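Local coordinates for protein AxyAgu115A (Amphibacillus xylanus NBRC 15112, PDB 6NPS) that is a family GH115 alpha-glucuronidase, a glycoside hydrolase that probably removes glucuronic acid side groups from arabinoglucuronoxylan, at residues 868-872 with 898-902; 352-358 with 386-392. The protein carries 3 engineered substitutions. One frame throughout, in Å; residues are numbered along the deposited sequence.

Interaction 1: 868-872 with 898-902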
ATOM      1  N   PRO A 868      -5.500 -28.553  -3.277  1.00 31.88           N
ATOM      2  CA  PRO A 868      -5.423 -28.579  -1.787  1.00 35.66           C
ATOM      3  C   PRO A 868      -6.319 -29.643  -1.158  1.00 40.67           C
ATOM      4  O   PRO A 868      -7.335 -29.380  -0.510  1.00 38.73           O
ATOM      5  CB  PRO A 868      -5.858 -27.156  -1.403  1.00 36.14           C
ATOM      6  CG  PRO A 868      -6.812 -26.751  -2.463  1.00 34.06           C
ATOM      7  CD  PRO A 868      -6.262 -27.386  -3.768  1.00 36.68           C
ATOM      8  N   SER A 869      -5.936 -30.889  -1.349  1.00 37.84           N
ATOM      9  CA  SER A 869      -6.608 -32.029  -0.749  1.00 38.58           C
ATOM     10  C   SER A 869      -6.192 -32.211   0.707  1.00 42.48           C
ATOM     11  O   SER A 869      -5.095 -31.826   1.123  1.00 42.48           O
ATOM     12  CB  SER A 869      -6.275 -33.293  -1.538  1.00 40.74           C
ATOM     13  OG  SER A 869      -7.129 -33.365  -2.653  1.00 50.46           O
ATOM     14  N   ASN A 870      -7.070 -32.856   1.470  1.00 37.56           N
ATOM     15  CA  ASN A 870      -6.764 -33.152   2.851  1.00 31.58           C
ATOM     16  C   ASN A 870      -6.394 -34.621   3.000  1.00 35.09           C
ATOM     17  O   ASN A 870      -6.864 -35.453   2.220  1.00 36.40           O
ATOM     18  CB  ASN A 870      -7.984 -32.816   3.717  1.00 31.41           C
ATOM     19  CG  ASN A 870      -8.362 -31.367   3.603  1.00 36.13           C
ATOM     20  OD1 ASN A 870      -7.529 -30.503   3.873  1.00 37.89           O
ATOM     21  ND2 ASN A 870      -9.598 -31.073   3.191  1.00 29.93           N
ATOM     22  N   PRO A 871      -5.550 -34.987   3.972  1.00 36.57           N
ATOM     23  CA  PRO A 871      -5.220 -36.404   4.160  1.00 39.67           C
ATOM     24  C   PRO A 871      -6.478 -37.243   4.348  1.00 42.00           C
ATOM     25  O   PRO A 871      -7.438 -36.825   5.011  1.00 37.13           O
ATOM     26  CB  PRO A 871      -4.365 -36.415   5.440  1.00 43.42           C
ATOM     27  CG  PRO A 871      -3.913 -35.009   5.649  1.00 41.98           C
ATOM     28  CD  PRO A 871      -4.943 -34.129   5.011  1.00 40.65           C
ATOM     29  N   VAL A 872      -6.452 -38.464   3.788  1.00 37.71           N
ATOM     30  CA  VAL A 872      -7.624 -39.353   3.854  1.00 38.07           C
ATOM     31  C   VAL A 872      -7.672 -40.204   5.112  1.00 35.51           C
ATOM     32  O   VAL A 872      -8.694 -40.877   5.355  1.00 40.97           O
ATOM     33  CB  VAL A 872      -7.699 -40.309   2.640  1.00 36.55           C
ATOM     34  CG1 VAL A 872      -7.742 -39.515   1.382  1.00 37.90           C
ATOM     35  CG2 VAL A 872      -6.494 -41.291   2.641  1.00 35.01           C
ATOM     36  N   GLY A 898       2.496 -29.516  10.939  1.00 57.06           N
ATOM     37  CA  GLY A 898       1.336 -29.196  11.747  1.00 57.12           C
ATOM     38  C   GLY A 898       0.047 -28.979  10.988  1.00 57.69           C
ATOM     39  O   GLY A 898      -0.895 -28.403  11.543  1.00 57.21           O
ATOM     40  N   TYR A 899      -0.028 -29.434   9.736  1.00 52.71           N
ATOM     41  CA  TYR A 899      -1.198 -29.179   8.911  1.00 44.10           C
ATOM     42  C   TYR A 899      -2.464 -29.753   9.535  1.00 43.76           C
ATOM     43  O   TYR A 899      -2.459 -30.855  10.089  1.00 45.91           O
ATOM     44  CB  TYR A 899      -0.993 -29.789   7.525  1.00 44.35           C
ATOM     45  CG  TYR A 899      -2.166 -29.573   6.631  1.00 44.77           C
ATOM     46  CD1 TYR A 899      -2.236 -28.451   5.823  1.00 41.82           C
ATOM     47  CD2 TYR A 899      -3.207 -30.505   6.571  1.00 44.64           C
ATOM     48  CE1 TYR A 899      -3.318 -28.245   4.996  1.00 38.97           C
ATOM     49  CE2 TYR A 899      -4.295 -30.303   5.732  1.00 42.83           C
ATOM     50  CZ  TYR A 899      -4.338 -29.171   4.965  1.00 38.88           C
ATOM     51  OH  TYR A 899      -5.394 -28.945   4.141  1.00 40.97           O
ATOM     52  N   HIS A 900      -3.569 -29.019   9.412  1.00 40.81           N
ATOM     53  CA  HIS A 900      -4.868 -29.565   9.802  1.00 42.11           C
ATOM     54  C   HIS A 900      -5.950 -28.660   9.242  1.00 42.08           C
ATOM     55  O   HIS A 900      -5.764 -27.445   9.136  1.00 38.61           O
ATOM     56  CB  HIS A 900      -5.013 -29.711  11.340  1.00 46.08           C
ATOM     57  CG  HIS A 900      -4.898 -28.417  12.088  1.00 51.05           C
ATOM     58  ND1 HIS A 900      -3.689 -27.788  12.300  1.00 53.17           N
ATOM     59  CD2 HIS A 900      -5.836 -27.631  12.674  1.00 49.53           C
ATOM     60  CE1 HIS A 900      -3.889 -26.667  12.977  1.00 51.87           C
ATOM     61  NE2 HIS A 900      -5.182 -26.551  13.214  1.00 48.69           N
ATOM     62  N   VAL A 901      -7.073 -29.265   8.862  1.00 41.42           N
ATOM     63  CA  VAL A 901      -8.223 -28.473   8.451  1.00 40.60           C
ATOM     64  C   VAL A 901      -8.561 -27.454   9.540  1.00 46.99           C
ATOM     65  O   VAL A 901      -8.509 -27.752  10.746  1.00 40.90           O
ATOM     66  CB  VAL A 901      -9.400 -29.416   8.136  1.00 43.32           C
ATOM     67  CG1 VAL A 901     -10.681 -28.636   7.878  1.00 43.00           C
ATOM     68  CG2 VAL A 901      -9.041 -30.295   6.922  1.00 39.39           C
ATOM     69  N   ASP A 902      -8.868 -26.228   9.106  1.00 45.18           N
ATOM     70  CA  ASP A 902      -9.132 -25.030   9.884  1.00 50.24           C
ATOM     71  C   ASP A 902      -7.852 -24.401  10.426  1.00 48.70           C
ATOM     72  O   ASP A 902      -7.945 -23.392  11.129  1.00 48.25           O
ATOM     73  CB  ASP A 902     -10.115 -25.259  11.046  1.00 57.97           C
ATOM     74  CG  ASP A 902     -11.513 -25.608  10.556  1.00 69.70           C
ATOM     75  OD1 ASP A 902     -12.128 -26.560  11.103  1.00 74.76           O
ATOM     76  OD2 ASP A 902     -11.991 -24.940   9.605  1.00 68.71           O
TER

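Interaction 2: 352-358 with 386-392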
ATOM      1  N   LEU A 352     -20.127 -36.621  11.472  1.00 51.71           N
ATOM      2  CA  LEU A 352     -18.754 -36.328  11.890  1.00 56.90           C
ATOM      3  C   LEU A 352     -18.311 -34.973  11.331  1.00 58.30           C
ATOM      4  O   LEU A 352     -17.320 -34.859  10.622  1.00 52.40           O
ATOM      5  CB  LEU A 352     -17.817 -37.443  11.449  1.00 54.74           C
ATOM      6  CG  LEU A 352     -18.328 -38.811  11.854  1.00 54.91           C
ATOM      7  CD1 LEU A 352     -17.314 -39.874  11.490  1.00 58.24           C
ATOM      8  CD2 LEU A 352     -18.672 -38.857  13.340  1.00 54.89           C
ATOM      9  N   TYR A 353     -19.090 -33.932  11.661  1.00 61.09           N
ATOM     10  CA  TYR A 353     -18.922 -32.596  11.081  1.00 57.97           C
ATOM     11  C   TYR A 353     -17.988 -31.751  11.940  1.00 56.78           C
ATOM     12  O   TYR A 353     -18.183 -31.654  13.154  1.00 48.68           O
ATOM     13  CB  TYR A 353     -20.275 -31.879  10.930  1.00 51.16           C
ATOM     14  CG  TYR A 353     -20.217 -30.503  10.254  1.00 45.86           C
ATOM     15  CD1 TYR A 353     -19.793 -30.368   8.919  1.00 44.80           C
ATOM     16  CD2 TYR A 353     -20.563 -29.344  10.948  1.00 47.51           C
ATOM     17  CE1 TYR A 353     -19.732 -29.128   8.305  1.00 46.65           C
ATOM     18  CE2 TYR A 353     -20.521 -28.089  10.346  1.00 48.34           C
ATOM     19  CZ  TYR A 353     -20.094 -27.983   9.012  1.00 49.79           C
ATOM     20  OH  TYR A 353     -20.023 -26.751   8.382  1.00 46.80           O
ATOM     21  N   LYS A 354     -16.993 -31.119  11.282  1.00 59.19           N
ATOM     22  CA  LYS A 354     -15.978 -30.244  11.877  1.00 56.71           C
ATOM     23  C   LYS A 354     -15.308 -30.877  13.091  1.00 54.57           C
ATOM     24  O   LYS A 354     -14.656 -31.922  12.972  1.00 52.35           O
ATOM     25  CB  LYS A 354     -16.582 -28.888  12.262  1.00 62.80           C
ATOM     26  CG  LYS A 354     -16.616 -27.879  11.116  1.00 68.71           C
ATOM     27  CD  LYS A 354     -17.682 -26.835  11.369  1.00 77.84           C
ATOM     28  CE  LYS A 354     -17.411 -25.556  10.609  1.00 82.49           C
ATOM     29  NZ  LYS A 354     -16.402 -24.726  11.327  1.00 87.07           N
ATOM     30  N   GLU A 355     -15.483 -30.263  14.273  1.00 54.62           N
ATOM     31  CA  GLU A 355     -14.801 -30.740  15.466  1.00 56.81           C
ATOM     32  C   GLU A 355     -15.211 -32.153  15.864  1.00 57.22           C
ATOM     33  O   GLU A 355     -14.528 -32.763  16.693  1.00 58.45           O
ATOM     34  CB  GLU A 355     -15.055 -29.763  16.635  1.00 57.51           C
ATOM     35  CG  GLU A 355     -16.410 -29.947  17.339  1.00 58.87           C
ATOM     36  CD  GLU A 355     -17.550 -29.153  16.670  1.00 64.09           C
ATOM     37  OE1 GLU A 355     -17.276 -28.339  15.743  1.00 58.93           O
ATOM     38  OE2 GLU A 355     -18.725 -29.352  17.071  1.00 65.49           O
ATOM     39  N   VAL A 356     -16.304 -32.686  15.306  1.00 57.54           N
ATOM     40  CA  VAL A 356     -16.786 -34.002  15.735  1.00 62.55           C
ATOM     41  C   VAL A 356     -15.902 -35.129  15.181  1.00 57.98           C
ATOM     42  O   VAL A 356     -15.740 -36.174  15.836  1.00 54.31           O
ATOM     43  CB  VAL A 356     -18.268 -34.206  15.338  1.00 66.21           C
ATOM     44  CG1 VAL A 356     -18.799 -35.524  15.940  1.00 62.51           C
ATOM     45  CG2 VAL A 356     -19.137 -33.015  15.777  1.00 69.94           C
ATOM     46  N   GLU A 357     -15.340 -34.956  13.971  1.00 52.90           N
ATOM     47  CA  GLU A 357     -14.426 -35.955  13.402  1.00 50.60           C
ATOM     48  C   GLU A 357     -13.290 -36.328  14.356  1.00 53.47           C
ATOM     49  O   GLU A 357     -13.052 -37.533  14.547  1.00 55.24           O
ATOM     50  CB  GLU A 357     -13.885 -35.468  12.041  1.00 55.60           C
ATOM     51  CG  GLU A 357     -13.215 -36.564  11.174  1.00 60.42           C
ATOM     52  CD  GLU A 357     -12.614 -36.040   9.846  1.00 67.55           C
ATOM     53  OE1 GLU A 357     -11.678 -35.203   9.902  1.00 66.87           O
ATOM     54  OE2 GLU A 357     -13.063 -36.481   8.748  1.00 64.82           O
ATOM     55  N   PRO A 358     -12.577 -35.386  15.002  1.00 57.06           N
ATOM     56  CA  PRO A 358     -11.682 -35.795  16.105  1.00 58.71           C
ATOM     57  C   PRO A 358     -12.391 -36.549  17.233  1.00 58.70           C
ATOM     58  O   PRO A 358     -11.760 -37.366  17.912  1.00 54.16           O
ATOM     59  CB  PRO A 358     -11.096 -34.461  16.594  1.00 58.49           C
ATOM     60  CG  PRO A 358     -11.120 -33.578  15.379  1.00 58.52           C
ATOM     61  CD  PRO A 358     -12.385 -33.958  14.648  1.00 59.50           C
ATOM     62  N   ASN A 386     -15.849 -27.763   4.088  1.00 28.09           N
ATOM     63  CA  ASN A 386     -16.741 -26.618   3.916  1.00 27.51           C
ATOM     64  C   ASN A 386     -16.339 -25.875   2.652  1.00 29.29           C
ATOM     65  O   ASN A 386     -17.025 -24.931   2.263  1.00 29.32           O
ATOM     66  CB  ASN A 386     -16.790 -25.672   5.144  1.00 29.13           C
ATOM     67  CG  ASN A 386     -17.427 -26.355   6.348  1.00 34.89           C
ATOM     68  OD1 ASN A 386     -18.550 -26.853   6.238  1.00 33.99           O
ATOM     69  ND2 ASN A 386     -16.722 -26.410   7.474  1.00 36.47           N
ATOM     70  N   HIS A 387     -15.288 -26.320   1.962  1.00 26.97           N
ATOM     71  CA  HIS A 387     -14.837 -25.675   0.742  1.00 30.04           C
ATOM     72  C   HIS A 387     -14.737 -26.642  -0.415  1.00 33.29           C
ATOM     73  O   HIS A 387     -14.155 -26.298  -1.442  1.00 30.99           O
ATOM     74  CB  HIS A 387     -13.519 -24.975   1.008  1.00 29.80           C
ATOM     75  CG  HIS A 387     -13.710 -23.808   1.918  1.00 30.29           C
ATOM     76  ND1 HIS A 387     -13.843 -22.518   1.448  1.00 29.95           N
ATOM     77  CD2 HIS A 387     -13.893 -23.753   3.258  1.00 29.62           C
ATOM     78  CE1 HIS A 387     -14.063 -21.708   2.465  1.00 32.23           C
ATOM     79  NE2 HIS A 387     -14.109 -22.433   3.580  1.00 31.06           N
ATOM     80  N   GLY A 388     -15.297 -27.841  -0.272  1.00 30.17           N
ATOM     81  CA  GLY A 388     -15.344 -28.757  -1.386  1.00 28.34           C
ATOM     82  C   GLY A 388     -14.189 -29.730  -1.462  1.00 31.25           C
ATOM     83  O   GLY A 388     -14.060 -30.436  -2.480  1.00 29.14           O
ATOM     84  N   ASN A 389     -13.386 -29.829  -0.409  1.00 27.07           N
ATOM     85  CA  ASN A 389     -12.298 -30.796  -0.308  1.00 29.21           C
ATOM     86  C   ASN A 389     -12.683 -31.807   0.761  1.00 27.71           C
ATOM     87  O   ASN A 389     -12.956 -31.419   1.900  1.00 31.86           O
ATOM     88  CB  ASN A 389     -10.993 -30.101   0.066  1.00 28.44           C
ATOM     89  CG  ASN A 389     -10.711 -28.925  -0.831  1.00 35.02           C
ATOM     90  OD1 ASN A 389     -10.430 -29.104  -2.044  1.00 35.98           O
ATOM     91  ND2 ASN A 389     -10.784 -27.706  -0.266  1.00 29.88           N
ATOM     92  N   LEU A 390     -12.727 -33.088   0.398  1.00 30.72           N
ATOM     93  CA  LEU A 390     -13.011 -34.099   1.412  1.00 33.56           C
ATOM     94  C   LEU A 390     -12.001 -34.013   2.547  1.00 35.46           C
ATOM     95  O   LEU A 390     -10.908 -33.457   2.402  1.00 32.71           O
ATOM     96  CB  LEU A 390     -12.967 -35.506   0.827  1.00 31.54           C
ATOM     97  CG  LEU A 390     -13.790 -35.718  -0.450  1.00 38.17           C
ATOM     98  CD1 LEU A 390     -13.783 -37.207  -0.851  1.00 39.19           C
ATOM     99  CD2 LEU A 390     -15.232 -35.200  -0.328  1.00 35.44           C
ATOM    100  N   ARG A 391     -12.388 -34.596   3.678  1.00 29.21           N
ATOM    101  CA  ARG A 391     -11.508 -34.808   4.814  1.00 36.15           C
ATOM    102  C   ARG A 391     -11.148 -36.289   4.886  1.00 36.53           C
ATOM    103  O   ARG A 391     -10.801 -36.889   3.862  1.00 40.52           O
ATOM    104  CB  ARG A 391     -12.204 -34.299   6.099  1.00 35.20           C
ATOM    105  CG  ARG A 391     -12.507 -32.786   6.018  1.00 37.08           C
ATOM    106  CD  ARG A 391     -13.270 -32.301   7.281  1.00 43.42           C
ATOM    107  NE  ARG A 391     -12.416 -32.451   8.443  1.00 56.02           N
ATOM    108  CZ  ARG A 391     -12.805 -32.254   9.698  1.00 71.32           C
ATOM    109  NH1 ARG A 391     -14.063 -31.908   9.965  1.00 76.66           N
ATOM    110  NH2 ARG A 391     -11.937 -32.418  10.687  1.00 72.29           N
ATOM    111  N   THR A 392     -11.197 -36.895   6.065  1.00 35.94           N
ATOM    112  CA  THR A 392     -10.859 -38.311   6.131  1.00 36.36           C
ATOM    113  C   THR A 392     -11.995 -39.153   5.570  1.00 39.52           C
ATOM    114  O   THR A 392     -13.142 -38.704   5.438  1.00 39.68           O
ATOM    115  CB  THR A 392     -10.556 -38.762   7.547  1.00 44.42           C
ATOM    116  OG1 THR A 392     -11.751 -38.670   8.325  1.00 49.53           O
ATOM    117  CG2 THR A 392      -9.455 -37.897   8.135  1.00 38.61           C
TER
HETATM  118  O   HOH W   1      -9.805 -33.867   8.643  1.00 36.02           O

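Interaction 1: 868-872 with 898-902
Tyr899 reaches across to Asn870 and gives its phenol hydrogen to the side-chain oxygen, with OH to Asn870 OD1 at 2.7 Å. The donor approaches nearly along the C=O axis, at a C=O...donor angle of 168°. OD1 lies at the edge of the phenol ring, close to its plane. The amide and ring planes are 33° apart, and the two side chains cross at about a right angle. CG of Tyr899 stands anti to its backbone N (chi1 179°), which carries the ring out from its own loop toward 868-872. Val901 comes in beside this bond. Its CG2 methyl packs on the amide, 3.4 Å from Asn870 OD1 and 3.6 Å from Asn870 CG. Both segments are loops of the GH115 C-terminal domain, which belongs to the galactose-binding-domain-like clan. Segment 868-872 joins strands 858-866 and 879-884, while 898-902 leads from strand 890-893 into helix 904-912. Trp906 of that helix touches Asn870, Tyr899 and Val901 alike. The ring also meets Pro871, whose CD is 3.9 Å from Tyr899 CE2, an apolar contact. The Asn870 amide is used at both ends: OD1 accepts from the tyrosine, and ND2 donates to Asp385 OD2, in the loop after barrel strand 379-383.

Interaction 2: 352-358 with 386-392
A type II' beta turn from Tyr353 to Val356 presents the carbonyl oxygen of Lys354 to Arg391 and leads toward the helix that contains Glu357. Both segments follow neighbouring parallel strands, 348-351 and 379-383, of the TIM-barrel fold of family GH115. Arg391 NH1 donates to Lys354 O at 3.1 Å, with an N-H...O angle of 164°, and that oxygen lies near the guanidinium plane. Glu357 N also donates to Lys354 O, from the opposite face of the carbonyl plane. The Glu357 carboxylate approaches Arg391 differently, over one guanidinium face, with the two planes 57° apart. Its OE1 forms a salt bridge to Arg391 NH2 at 2.9 Å. With CG anti to the backbone N (chi1 -165°) and the chain extended as far as CD, the Glu357 side chain spans to the facing loop. OE2 takes two bonds from Thr392, at 2.6 Å from OG1 and 3.3 Å from N. The hydroxyl comes from well above the carboxylate plane. A leucine in place of Glu357 would probably leave Arg391 without this counter-charge and Thr392 without the acceptor its N and OG1 share. Farther along, Lys354 CE packs on Asn386 ND2 at 3.3 Å. Water 1 links the charged pair a second time, donating to Glu357 OE1 at 2.6 Å and accepting from Arg391 NE at 3.0 Å.

Overall arrangement
From the N terminus, interaction 2 comes first. It closes a loop of 27 residues that holds the rest of helix 356-361 and strand 379-383 of the barrel. Much later in the chain, interaction 1 closes a loop of 25 residues around the antiparallel strands 879-884 and 890-893 of the C-terminal domain. The two are in series and neither nest nor cross. In space interactions 1 and 2 adjoin, their centres about 10 Å apart. Asn870 ND2 probably donates to Leu390 O at 2.8 Å, and Val872 shares a backbone hydrogen bond with Leu393. Loop 386-392 thus joins the barrel to the C-terminal domain.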